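Local coordinates for protein adenosine kinase, putative (Trypanosoma brucei, PDB 3OTX) that probably catalyses the magnesium-dependent transfer of phosphate from ATP to adenosine, giving AMP and ADP in purine salvage, at residues D191-I196 with T218-A223; R9-C14 with R164-S169; N178-A183 with G212-Y217; L68-V73 with A302-F307. The protein carries 1 engineered substitution. All blocks are in the same frame, centred on the assembly; numbering follows the deposited sequence. Where two conformers were deposited one is given.

Interaction 1 (D191-I196 with T218-A223); sequences DGLFMI and TDIIVA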
# COMPACT_ATOMS: atom_id res chain seq x y z
N ASP A 191 -14.26 16.81 5.65
CA ASP A 191 -13.28 17.22 6.67
C ASP A 191 -12.51 16.00 7.18
O ASP A 191 -12.34 15.82 8.40
CB ASP A 191 -13.93 17.97 7.84
CG ASP A 191 -12.91 18.69 8.71
OD1 ASP A 191 -11.86 19.11 8.17
OD2 ASP A 191 -13.15 18.84 9.92
N GLY A 192 -12.06 15.18 6.24
CA GLY A 192 -11.34 13.92 6.50
C GLY A 192 -9.87 14.12 6.23
O GLY A 192 -9.35 15.26 6.25
N LEU A 193 -9.20 13.00 6.05
CA LEU A 193 -7.77 12.94 5.76
C LEU A 193 -7.51 12.12 4.53
O LEU A 193 -8.13 11.08 4.34
CB LEU A 193 -7.04 12.26 6.92
CG LEU A 193 -6.75 13.40 7.90
CD1 LEU A 193 -7.21 13.09 9.30
CD2 LEU A 193 -5.29 13.82 7.80
N PHE A 194 -6.60 12.60 3.69
CA PHE A 194 -6.16 11.85 2.53
C PHE A 194 -4.71 11.47 2.68
O PHE A 194 -3.87 12.33 2.98
CB PHE A 194 -6.35 12.66 1.24
CG PHE A 194 -6.15 11.83 0.01
CD1 PHE A 194 -7.22 11.11 -0.53
CD2 PHE A 194 -4.89 11.70 -0.56
CE1 PHE A 194 -7.05 10.31 -1.64
CE2 PHE A 194 -4.70 10.89 -1.70
CZ PHE A 194 -5.78 10.17 -2.22
N MET A 195 -4.43 10.18 2.47
CA MET A 195 -3.10 9.63 2.68
C MET A 195 -2.69 8.81 1.47
O MET A 195 -3.51 8.08 0.92
CB MET A 195 -3.08 8.72 3.90
CG MET A 195 -3.80 9.28 5.11
SD MET A 195 -3.84 8.03 6.39
CE MET A 195 -2.12 7.53 6.35
N ILE A 196 -1.43 8.92 1.08
CA ILE A 196 -0.89 8.08 0.01
C ILE A 196 0.41 7.44 0.45
O ILE A 196 1.12 8.00 1.31
CB ILE A 196 -0.61 8.86 -1.28
CG1 ILE A 196 0.31 10.06 -1.05
CG2 ILE A 196 -1.88 9.29 -1.92
CD1 ILE A 196 0.51 10.89 -2.28
N THR A 218 -2.84 15.85 -0.54
CA THR A 218 -2.41 14.75 0.30
C THR A 218 -1.97 15.28 1.66
O THR A 218 -1.01 16.06 1.75
CB THR A 218 -1.29 13.95 -0.37
OG1 THR A 218 -1.79 13.40 -1.61
CG2 THR A 218 -0.85 12.78 0.52
N ASP A 219 -2.68 14.87 2.71
CA ASP A 219 -2.26 15.22 4.06
C ASP A 219 -1.06 14.39 4.55
O ASP A 219 -0.08 14.97 5.06
CB ASP A 219 -3.41 15.09 5.03
CG ASP A 219 -4.63 15.86 4.57
OD1 ASP A 219 -4.58 17.10 4.53
OD2 ASP A 219 -5.63 15.24 4.23
N ILE A 220 -1.09 13.06 4.38
CA ILE A 220 -0.02 12.24 4.93
C ILE A 220 0.62 11.47 3.78
O ILE A 220 -0.07 10.81 3.01
CB ILE A 220 -0.56 11.28 6.01
CG1 ILE A 220 -1.31 12.07 7.11
CG2 ILE A 220 0.58 10.44 6.57
CD1 ILE A 220 -1.38 11.35 8.44
N ILE A 221 1.93 11.60 3.66
CA ILE A 221 2.70 10.87 2.69
C ILE A 221 3.53 9.85 3.45
O ILE A 221 4.28 10.21 4.36
CB ILE A 221 3.66 11.79 1.94
CG1 ILE A 221 2.90 12.91 1.20
CG2 ILE A 221 4.54 10.94 0.99
CD1 ILE A 221 3.78 14.04 0.71
N VAL A 222 3.40 8.58 3.06
CA VAL A 222 4.12 7.49 3.73
C VAL A 222 5.01 6.82 2.67
O VAL A 222 4.59 6.64 1.52
CB VAL A 222 3.13 6.47 4.33
CG1 VAL A 222 3.87 5.30 5.01
CG2 VAL A 222 2.26 7.15 5.38
N ALA A 223 6.26 6.51 3.03
CA ALA A 223 7.16 5.79 2.12
C ALA A 223 8.24 5.09 2.90
O ALA A 223 8.33 5.23 4.10
CB ALA A 223 7.79 6.74 1.14

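Interaction 2 (R9-C14 with R164-S169); sequences RVYVQC and RIFYFS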
# COMPACT_ATOMS: atom_id res chain seq x y z
N ARG A 9 -14.25 5.44 10.06
CA ARG A 9 -14.30 4.62 8.83
C ARG A 9 -13.20 5.00 7.84
O ARG A 9 -12.89 6.18 7.61
CB ARG A 9 -15.69 4.75 8.19
CG ARG A 9 -16.82 4.11 9.02
CD ARG A 9 -17.02 2.66 8.61
NE ARG A 9 -17.39 2.52 7.20
CZ ARG A 9 -17.81 1.38 6.64
NH1 ARG A 9 -17.94 0.27 7.34
NH2 ARG A 9 -18.12 1.37 5.35
N VAL A 10 -12.60 3.95 7.27
CA VAL A 10 -11.46 4.06 6.39
C VAL A 10 -11.86 3.57 5.01
O VAL A 10 -12.52 2.52 4.87
CB VAL A 10 -10.26 3.23 6.95
CG1 VAL A 10 -9.14 3.19 5.93
CG2 VAL A 10 -9.73 3.85 8.26
N TYR A 11 -11.48 4.34 4.00
CA TYR A 11 -11.68 4.00 2.61
C TYR A 11 -10.33 3.71 2.01
O TYR A 11 -9.45 4.59 2.06
CB TYR A 11 -12.31 5.20 1.89
CG TYR A 11 -12.55 5.03 0.40
CD1 TYR A 11 -13.84 4.69 -0.05
CD2 TYR A 11 -11.52 5.22 -0.54
CE1 TYR A 11 -14.10 4.51 -1.40
CE2 TYR A 11 -11.78 5.04 -1.92
CZ TYR A 11 -13.06 4.69 -2.33
OH TYR A 11 -13.31 4.54 -3.68
N VAL A 12 -10.15 2.52 1.43
CA VAL A 12 -8.88 2.17 0.80
C VAL A 12 -9.14 1.83 -0.66
O VAL A 12 -10.10 1.13 -0.97
CB VAL A 12 -8.29 0.89 1.46
CG1 VAL A 12 -7.03 0.36 0.70
CG2 VAL A 12 -7.99 1.13 2.94
N GLN A 13 -8.26 2.30 -1.55
CA GLN A 13 -8.38 1.97 -2.98
C GLN A 13 -7.02 1.55 -3.50
O GLN A 13 -5.99 2.21 -3.23
CB GLN A 13 -8.96 3.16 -3.76
CG GLN A 13 -9.15 2.89 -5.28
CD GLN A 13 -10.17 3.80 -5.94
OE1 GLN A 13 -10.06 4.12 -7.15
NE2 GLN A 13 -11.17 4.21 -5.20
N CYS A 14 -7.02 0.45 -4.26
CA CYS A 14 -5.78 -0.05 -4.84
C CYS A 14 -6.18 -1.08 -5.93
O CYS A 14 -7.33 -1.09 -6.43
CB CYS A 14 -4.93 -0.68 -3.72
SG CYS A 14 -3.23 -1.11 -4.16
N ARG A 164 -13.84 8.74 6.79
CA ARG A 164 -13.14 9.98 7.20
C ARG A 164 -11.64 9.92 6.95
O ARG A 164 -10.97 10.94 7.02
CB ARG A 164 -13.43 10.34 8.67
CG ARG A 164 -14.88 10.65 8.93
CD ARG A 164 -15.32 11.91 8.17
NE ARG A 164 -16.70 12.26 8.45
CZ ARG A 164 -17.75 11.84 7.72
NH1 ARG A 164 -17.57 11.05 6.64
NH2 ARG A 164 -18.97 12.23 8.09
N ILE A 165 -11.14 8.72 6.67
CA ILE A 165 -9.73 8.54 6.31
C ILE A 165 -9.69 7.82 4.95
O ILE A 165 -10.36 6.80 4.79
CB ILE A 165 -8.98 7.70 7.38
CG1 ILE A 165 -8.92 8.41 8.72
CG2 ILE A 165 -7.56 7.35 6.88
CD1 ILE A 165 -8.65 7.48 9.92
N PHE A 166 -8.96 8.38 4.00
CA PHE A 166 -8.88 7.88 2.63
C PHE A 166 -7.44 7.54 2.38
O PHE A 166 -6.56 8.39 2.53
CB PHE A 166 -9.38 8.96 1.66
CG PHE A 166 -10.84 9.33 1.88
CD1 PHE A 166 -11.21 10.20 2.91
CD2 PHE A 166 -11.83 8.77 1.06
CE1 PHE A 166 -12.54 10.53 3.10
CE2 PHE A 166 -13.18 9.09 1.28
CZ PHE A 166 -13.52 9.98 2.29
N TYR A 167 -7.20 6.27 2.01
CA TYR A 167 -5.85 5.82 1.74
C TYR A 167 -5.80 5.22 0.35
O TYR A 167 -6.54 4.26 0.04
CB TYR A 167 -5.41 4.78 2.77
CG TYR A 167 -4.13 4.09 2.36
CD1 TYR A 167 -2.91 4.76 2.40
CD2 TYR A 167 -4.16 2.79 1.89
CE1 TYR A 167 -1.74 4.13 1.99
CE2 TYR A 167 -2.99 2.15 1.49
CZ TYR A 167 -1.81 2.84 1.54
OH TYR A 167 -0.66 2.20 1.14
N PHE A 168 -4.92 5.78 -0.47
CA PHE A 168 -4.63 5.22 -1.79
C PHE A 168 -3.19 4.81 -1.86
O PHE A 168 -2.33 5.53 -1.38
CB PHE A 168 -4.87 6.26 -2.88
CG PHE A 168 -6.30 6.39 -3.28
CD1 PHE A 168 -7.31 6.74 -2.36
CD2 PHE A 168 -6.65 6.23 -4.61
CE1 PHE A 168 -8.65 6.86 -2.75
CE2 PHE A 168 -7.99 6.37 -5.03
CZ PHE A 168 -8.99 6.69 -4.08
N SER A 169 -2.93 3.64 -2.45
CA SER A 169 -1.54 3.30 -2.76
C SER A 169 -1.06 4.18 -3.91
O SER A 169 -1.84 4.58 -4.78
CB SER A 169 -1.44 1.84 -3.15
OG SER A 169 -2.01 1.65 -4.44

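Interaction 3 (N178-A183 with G212-Y217); sequences NHVLQA and GEVLPY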
# COMPACT_ATOMS: atom_id res chain seq x y z
N ASN A 178 -7.68 10.51 -12.17
CA ASN A 178 -8.98 11.08 -11.86
C ASN A 178 -9.75 10.30 -10.78
O ASN A 178 -10.52 10.92 -10.02
CB ASN A 178 -9.77 11.28 -13.14
CG ASN A 178 -9.17 12.36 -14.00
OD1 ASN A 178 -8.70 13.40 -13.52
ND2 ASN A 178 -9.15 12.13 -15.31
N HIS A 179 -9.55 8.98 -10.69
CA HIS A 179 -10.21 8.23 -9.61
C HIS A 179 -9.67 8.68 -8.26
O HIS A 179 -10.41 8.83 -7.29
CB HIS A 179 -9.94 6.73 -9.74
CG HIS A 179 -10.45 6.12 -11.01
ND1 HIS A 179 -11.29 6.79 -11.88
CD2 HIS A 179 -10.25 4.89 -11.55
CE1 HIS A 179 -11.57 6.00 -12.90
NE2 HIS A 179 -10.94 4.84 -12.73
N VAL A 180 -8.36 8.90 -8.21
CA VAL A 180 -7.70 9.36 -7.00
C VAL A 180 -8.19 10.74 -6.66
O VAL A 180 -8.51 11.00 -5.49
CB VAL A 180 -6.17 9.39 -7.18
CG1 VAL A 180 -5.50 9.59 -5.83
CG2 VAL A 180 -5.67 8.03 -7.76
N LEU A 181 -8.26 11.63 -7.66
CA LEU A 181 -8.71 13.02 -7.40
C LEU A 181 -10.14 13.08 -6.85
O LEU A 181 -10.44 13.93 -6.00
CB LEU A 181 -8.54 13.89 -8.65
CG LEU A 181 -7.08 14.10 -9.04
CD1 LEU A 181 -7.02 14.74 -10.43
CD2 LEU A 181 -6.29 15.01 -8.02
N GLN A 182 -10.98 12.13 -7.26
CA GLN A 182 -12.35 12.08 -6.72
C GLN A 182 -12.28 11.89 -5.20
O GLN A 182 -12.96 12.59 -4.45
CB GLN A 182 -13.18 10.97 -7.35
CG GLN A 182 -14.57 10.83 -6.72
CD GLN A 182 -15.36 9.70 -7.33
OE1 GLN A 182 -15.27 9.45 -8.54
NE2 GLN A 182 -16.15 9.01 -6.51
N ALA A 183 -11.46 10.96 -4.74
CA ALA A 183 -11.31 10.78 -3.29
C ALA A 183 -10.62 11.97 -2.62
O ALA A 183 -10.95 12.31 -1.48
CB ALA A 183 -10.53 9.49 -2.99
N GLY A 212 2.16 14.36 -8.96
CA GLY A 212 2.11 15.81 -8.76
C GLY A 212 0.69 16.37 -8.66
O GLY A 212 0.46 17.34 -7.94
N GLU A 213 -0.24 15.77 -9.40
CA GLU A 213 -1.64 16.20 -9.35
C GLU A 213 -2.25 15.94 -7.97
O GLU A 213 -3.09 16.72 -7.49
CB GLU A 213 -2.48 15.50 -10.40
CG GLU A 213 -2.38 16.09 -11.78
CD GLU A 213 -3.57 15.74 -12.63
OE1 GLU A 213 -4.67 16.26 -12.36
OE2 GLU A 213 -3.40 14.96 -13.58
N VAL A 214 -1.82 14.84 -7.35
CA VAL A 214 -2.42 14.37 -6.10
C VAL A 214 -1.77 14.95 -4.84
O VAL A 214 -2.44 15.16 -3.83
CB VAL A 214 -2.47 12.81 -6.10
CG1 VAL A 214 -2.78 12.20 -4.73
CG2 VAL A 214 -3.47 12.30 -7.17
N LEU A 215 -0.48 15.26 -4.89
CA LEU A 215 0.24 15.68 -3.68
C LEU A 215 -0.36 16.90 -2.93
O LEU A 215 -0.43 16.88 -1.71
CB LEU A 215 1.72 15.93 -3.96
CG LEU A 215 2.50 14.64 -4.20
CD1 LEU A 215 3.85 15.08 -4.81
CD2 LEU A 215 2.67 13.88 -2.90
N PRO A 216 -0.78 17.94 -3.66
CA PRO A 216 -1.35 19.10 -2.93
C PRO A 216 -2.55 18.73 -2.04
O PRO A 216 -2.80 19.38 -1.03
CB PRO A 216 -1.83 20.02 -4.05
CG PRO A 216 -1.08 19.59 -5.26
CD PRO A 216 -0.82 18.12 -5.12
N TYR A 217 -3.28 17.68 -2.43
CA TYR A 217 -4.47 17.26 -1.67
C TYR A 217 -4.12 16.22 -0.62
O TYR A 217 -5.00 15.71 0.07
CB TYR A 217 -5.48 16.61 -2.63
CG TYR A 217 -6.14 17.44 -3.69
CD1 TYR A 217 -5.68 17.41 -5.02
CD2 TYR A 217 -7.29 18.19 -3.40
CE1 TYR A 217 -6.32 18.15 -6.02
CE2 TYR A 217 -7.94 18.91 -4.39
CZ TYR A 217 -7.46 18.89 -5.68
OH TYR A 217 -8.13 19.61 -6.65
O HOH W 1 -6.96 15.84 -13.72

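Interaction 4 (L68-V73 with A302-F307); sequences LNVARV and AFMGGF. With AP5 (bis(adenosine)-5'-pentaphosphate), chain C.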
# COMPACT_ATOMS: atom_id res chain seq x y z
N LEU A 68 -4.96 -3.88 -0.46
CA LEU A 68 -5.78 -4.90 0.17
C LEU A 68 -5.03 -5.49 1.38
O LEU A 68 -5.62 -5.74 2.44
CB LEU A 68 -6.13 -5.97 -0.88
CG LEU A 68 -7.12 -7.03 -0.41
CD1 LEU A 68 -8.43 -6.33 0.05
CD2 LEU A 68 -7.41 -7.98 -1.59
N ASN A 69 -3.71 -5.67 1.26
CA ASN A 69 -2.90 -6.02 2.42
C ASN A 69 -3.07 -5.01 3.59
O ASN A 69 -3.25 -5.41 4.74
CB ASN A 69 -1.42 -6.04 2.04
CG ASN A 69 -1.06 -7.18 1.13
OD1 ASN A 69 -1.74 -8.23 1.06
ND2 ASN A 69 0.08 -7.03 0.48
N VAL A 70 -3.01 -3.73 3.24
CA VAL A 70 -3.12 -2.65 4.23
C VAL A 70 -4.48 -2.76 4.92
O VAL A 70 -4.58 -2.70 6.15
CB VAL A 70 -2.95 -1.25 3.61
CG1 VAL A 70 -3.31 -0.16 4.62
CG2 VAL A 70 -1.50 -1.05 3.15
N ALA A 71 -5.53 -2.93 4.09
CA ALA A 71 -6.88 -3.01 4.62
C ALA A 71 -7.03 -4.21 5.56
O ALA A 71 -7.65 -4.12 6.62
CB ALA A 71 -7.87 -3.15 3.48
N ARG A 72 -6.43 -5.34 5.20
CA ARG A 72 -6.58 -6.54 6.01
C ARG A 72 -5.81 -6.42 7.31
O ARG A 72 -6.30 -6.86 8.32
CB ARG A 72 -6.15 -7.81 5.23
CG ARG A 72 -7.12 -8.15 4.09
CD ARG A 72 -6.51 -9.21 3.16
NE ARG A 72 -6.49 -10.48 3.82
CZ ARG A 72 -5.74 -11.52 3.46
NH1 ARG A 72 -4.93 -11.42 2.41
NH2 ARG A 72 -5.82 -12.65 4.16
N VAL A 73 -4.63 -5.79 7.28
CA VAL A 73 -3.88 -5.58 8.53
C VAL A 73 -4.62 -4.59 9.43
O VAL A 73 -4.78 -4.88 10.63
CB VAL A 73 -2.47 -5.09 8.24
CG1 VAL A 73 -1.76 -4.68 9.56
CG2 VAL A 73 -1.67 -6.22 7.52
N ALA A 302 2.11 -3.84 5.87
CA ALA A 302 1.78 -4.17 7.27
C ALA A 302 2.01 -2.96 8.17
O ALA A 302 1.17 -2.67 9.04
CB ALA A 302 2.57 -5.37 7.75
N PHE A 303 3.11 -2.23 7.94
CA PHE A 303 3.31 -0.97 8.68
C PHE A 303 2.11 -0.04 8.48
O PHE A 303 1.56 0.51 9.45
CB PHE A 303 4.61 -0.25 8.25
CG PHE A 303 4.75 1.12 8.88
CD1 PHE A 303 5.25 1.24 10.16
CD2 PHE A 303 4.33 2.25 8.19
CE1 PHE A 303 5.35 2.48 10.77
CE2 PHE A 303 4.41 3.50 8.79
CZ PHE A 303 4.92 3.61 10.10
N MET A 304 1.71 0.16 7.22
CA MET A 304 0.64 1.09 6.90
C MET A 304 -0.69 0.63 7.53
O MET A 304 -1.46 1.48 8.03
CB MET A 304 0.52 1.28 5.39
CG MET A 304 -0.46 2.33 4.97
SD MET A 304 0.26 3.96 5.26
CE MET A 304 -1.19 4.81 5.82
N GLY A 305 -0.96 -0.67 7.52
CA GLY A 305 -2.16 -1.17 8.20
C GLY A 305 -2.22 -0.82 9.68
O GLY A 305 -3.27 -0.39 10.18
N GLY A 306 -1.09 -0.98 10.40
CA GLY A 306 -1.08 -0.72 11.83
C GLY A 306 -1.21 0.78 12.04
O GLY A 306 -1.96 1.23 12.95
N PHE A 307 -0.48 1.55 11.25
CA PHE A 307 -0.58 3.02 11.30
C PHE A 307 -2.03 3.49 11.18
O PHE A 307 -2.50 4.28 12.02
CB PHE A 307 0.31 3.63 10.20
CG PHE A 307 0.42 5.16 10.26
CD1 PHE A 307 1.51 5.75 10.86
CD2 PHE A 307 -0.60 5.97 9.72
CE1 PHE A 307 1.59 7.18 10.92
CE2 PHE A 307 -0.52 7.39 9.77
CZ PHE A 307 0.58 7.98 10.38
PA AP5 C . 10.58 -1.24 5.74
O1A AP5 C . 11.67 -2.23 5.33
O2A AP5 C . 11.05 0.20 5.82
O3A AP5 C . 9.31 -1.25 4.76
PB AP5 C . 9.32 -1.42 3.15
O1B AP5 C . 10.66 -1.13 2.55
O2B AP5 C . 8.15 -0.66 2.64
O3B AP5 C . 9.04 -2.99 3.08
PG AP5 C . 9.25 -4.08 1.95
O1G AP5 C . 9.38 -5.40 2.64
O2G AP5 C . 10.48 -3.88 1.09
O3G AP5 C . 7.88 -3.99 1.23
PD AP5 C . 7.31 -4.80 -0.05
O1D AP5 C . 8.29 -5.80 -0.63
O2D AP5 C . 6.74 -3.74 -0.96
O3D AP5 C . 6.15 -5.67 0.64
PE AP5 C . 4.63 -5.20 0.91
O1E AP5 C . 4.63 -3.76 1.36
O2E AP5 C . 3.95 -6.22 1.81
O5F AP5 C . 9.94 -1.78 7.11
C5F AP5 C . 8.78 -1.16 7.66
C4F AP5 C . 8.73 -1.44 9.14
O4F AP5 C . 8.81 -2.86 9.38
C3F AP5 C . 9.92 -0.90 9.94
O3F AP5 C . 9.66 0.43 10.32
C2F AP5 C . 10.05 -1.87 11.07
O2F AP5 C . 9.12 -1.56 12.08
C1F AP5 C . 9.62 -3.19 10.43
N9A AP5 C . 10.76 -3.99 9.89
C8A AP5 C . 11.06 -4.20 8.54
N7A AP5 C . 12.16 -4.99 8.48
C5A AP5 C . 12.55 -5.30 9.74
C6A AP5 C . 13.54 -6.09 10.27
N6A AP5 C . 14.34 -6.84 9.49
N1A AP5 C . 13.65 -6.20 11.63
C2A AP5 C . 12.77 -5.57 12.49
N3A AP5 C . 11.76 -4.80 11.95
C4A AP5 C . 11.64 -4.68 10.62
O5J AP5 C . 3.96 -5.24 -0.56
C5J AP5 C . 3.88 -6.47 -1.26
C4J AP5 C . 2.60 -6.36 -2.08
O4J AP5 C . 2.76 -5.44 -3.16
C3J AP5 C . 2.21 -7.67 -2.78
O3J AP5 C . 1.12 -8.24 -2.07
C2J AP5 C . 1.84 -7.24 -4.21
O2J AP5 C . 0.61 -7.79 -4.67
C1J AP5 C . 1.74 -5.74 -4.08
N9B AP5 C . 1.93 -5.02 -5.34
C8B AP5 C . 3.05 -5.09 -6.13
N7B AP5 C . 2.81 -4.32 -7.22
C5B AP5 C . 1.56 -3.76 -7.12
C6B AP5 C . 0.84 -2.89 -7.93
N6B AP5 C . 1.25 -2.47 -9.14
N1B AP5 C . -0.42 -2.57 -7.50
C2B AP5 C . -0.95 -2.96 -6.29
N3B AP5 C . -0.25 -3.85 -5.51
C4B AP5 C . 1.01 -4.21 -5.92

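Interaction 1 (D191-I196 with T218-A223)
Phe194 and Asp219 form the polar start of this contact. Phe194 N donates to Asp219 OD2 at 2.9 Å, and the bond is almost straight at 174°. OD2 takes it with its anti lone pair, the one facing away from OD1. OD1 itself pairs with the hydroxyl of Tyr255, so both oxygens of this buried carboxylate are held. Beyond this point the two backbones run side by side as parallel strands. Phe194 O accepts from Ile220 N, with a second, weak bond from Asp219 N. Ile196 N then donates to Ile220 O at 3.0 Å, and Val222 N to Ile196 O at 2.9 Å.

The packing is densest where Phe194 and Ile196 meet Thr218. Thr218 OG1 sits at the edge of the Phe194 ring, 3.7 Å from CD2, and spends its hydrogen bond on Val214 O. Ile196 holds CG1 between its backbone N and carbonyl carbon (chi1 55°), which sets CG1 against Thr218 CG2. Ile196 was modelled in two conformers, so the exact closeness there is doubtful. On the other face, in the conformer given, Met195 lies alongside Ile220, both side chains pointing the same way.

The looser end is at Leu193, which is partly exposed. Its CD2 rests on Asp219 CB at 3.6 Å but comes only within 4.4 Å of Ile220 CG1. Helices 201-206 and 208-214 link the two strands, making a beta-alpha-beta crossover in the central sheet of the ribokinase-like PfkB fold.

Interaction 2 (R9-C14 with R164-S169)
Arg9 opens the contact with its carbonyl. Its O accepts from both Arg164 N at 2.9 Å and Ile165 N at 3.2 Å. The guanidinium leads away and forms a salt bridge with Glu162. Val10 sets CG2 against Ile165 CB, 4.0 Å away, on the face covered by helix 300-311. Tyr11 turns to the other face. Its N donates to Ile165 O and its O accepts from Tyr167 N, both at 2.8 Å. CG is anti to the backbone N (chi1 178°), and the ring meets two phenylalanines. CB lies 3.7 Å from Phe166 CD2, with the two ring planes 40° apart. Phe168 CE1 comes to the edge of the Tyr11 ring at CE2. Val12 returns to the first face, where CG1 touches the edge of the Tyr167 ring at CD2. Gln13 runs alongside Phe168 in an extended chain. Its CB stands over the Phe168 face, 3.6 Å from the centroid, as a CH-pi contact. Its N donates to Tyr167 O, while its O accepts a weak bond from Ser169 N. Cys14 ends the walk beside Ser169 and touches the bound AP5. Strand 10-13 is thus joined to strand 165-169 on one side and to 86-89 on the other. This is the parallel part of the central sheet of a PfkB kinase, with the C-terminal end of strand 10-13 leading to the ligand pocket.

Interaction 3 (N178-A183 with G212-Y217)
Leu181 reaches across to Glu213, Val214 and Tyr217 and gives up the most surface of any residue here. Its two methyls divide the work. CD2 lies 3.7 Å from Tyr217 CE1, and the two side chains cross at about a right angle. CD2 also touches Val214 CG2, at 4.0 Å. CD1 meets the acid end of Glu213, 3.4 Å from OE1. CG of Leu181 is anti to its carbonyl carbon (chi1 -67°), and chi2 of 169° carries CD1 on from there.

Val214 is the second anchor. Its CG2 packs on Val180 CG1 at 3.6 Å, and the two valine side chains cross at about a right angle. The backbone O of Val214 accepts from Tyr217 N at 3.0 Å and from the hydroxyl of Thr218. These bonds lie in the last part of segment 212-217, which runs on as a short 3-10 turn.

The fold places both helices on one face of the central sheet of this ribokinase-like protein. Helix 177-189 leads into strand 193-197, and helix 208-214 leads toward strand 220-224. Val180 and Val214 both pack on Phe194 of the sheet, and Val180 touches Phe168 as well.

Val180, the third contributor, has its CB directed toward the other segment and is buried with Leu181 and Val214. No direct hydrogen bond joins the two segments. At the exposed margin one water donates to Asn178 OD1 at 3.0 Å and to Glu213 OE1 at 2.7 Å, bridging the helices beside the apolar patch.

Interaction 4 (L68-V73 with A302-F307)
Val70 and Val73 meet Met304 and Gly305 where two helices cross. The axes of the two short segments approach to 7.4 Å at an angle of 44°. The backbones come nearest at Val70 and Gly305, whose CA atoms are 4.3 Å apart. Gly305 CA lies 3.5 Å from Val70 O. A CB there would point toward helix 66-76 and run into Val73 CB, so the bare glycine lets the helices come this close.

The apolar packing falls to the two valines. Val70 CG1 touches Met304 CG at 3.8 Å, and its CG2 meets Met304 CB. Met304 holds CG anti to the backbone N (chi1 -173°), which sets it against Val70. CG also touches Tyr167, and the chain then bends away toward the sheet and Met195. Val73 points at the partner helix. Its CG1 lies over Gly305 CA at 3.8 Å and beside Ala302 O at 3.6 Å. Its CG2 faces Ala302 CB.

No hydrogen bond crosses between the segments. The polar contact is with the ligand. Asn69 ND2 donates to O3J, a ribose hydroxyl of AP5, at 3.0 Å. The same nitrogen is also bonded to Asp301 OD2, so it links the ribose to the predicted proton acceptor. Asp301 N in turn binds AP5, at the start of helix 300-311. There lies the Gly-Ala-Gly-Asp motif, the anion hole of ribokinase-like kinases; helix 66-76 supplies Asn69 to the nucleoside site.

All four contacts are largely buried. Interactions 1 and 2 lie in the parallel part of the same central sheet, and their strands 193-197 and 165-169 are neighbours there. Both rest on backbone hydrogen bonds, with an aspartate added in interaction 1 and aromatic rings in interaction 2. Interactions 3 and 4 join helices on opposite faces of that sheet, without direct hydrogen bonds. Interaction 3 has a solvent margin with a bridging water, while interaction 4 borders the ligand. Phe194 and Phe168 pack against interaction 3. Met195 and Tyr167 pack against Met304 of interaction 4. The two helix pairs do not touch, their centres being about 21 Å apart.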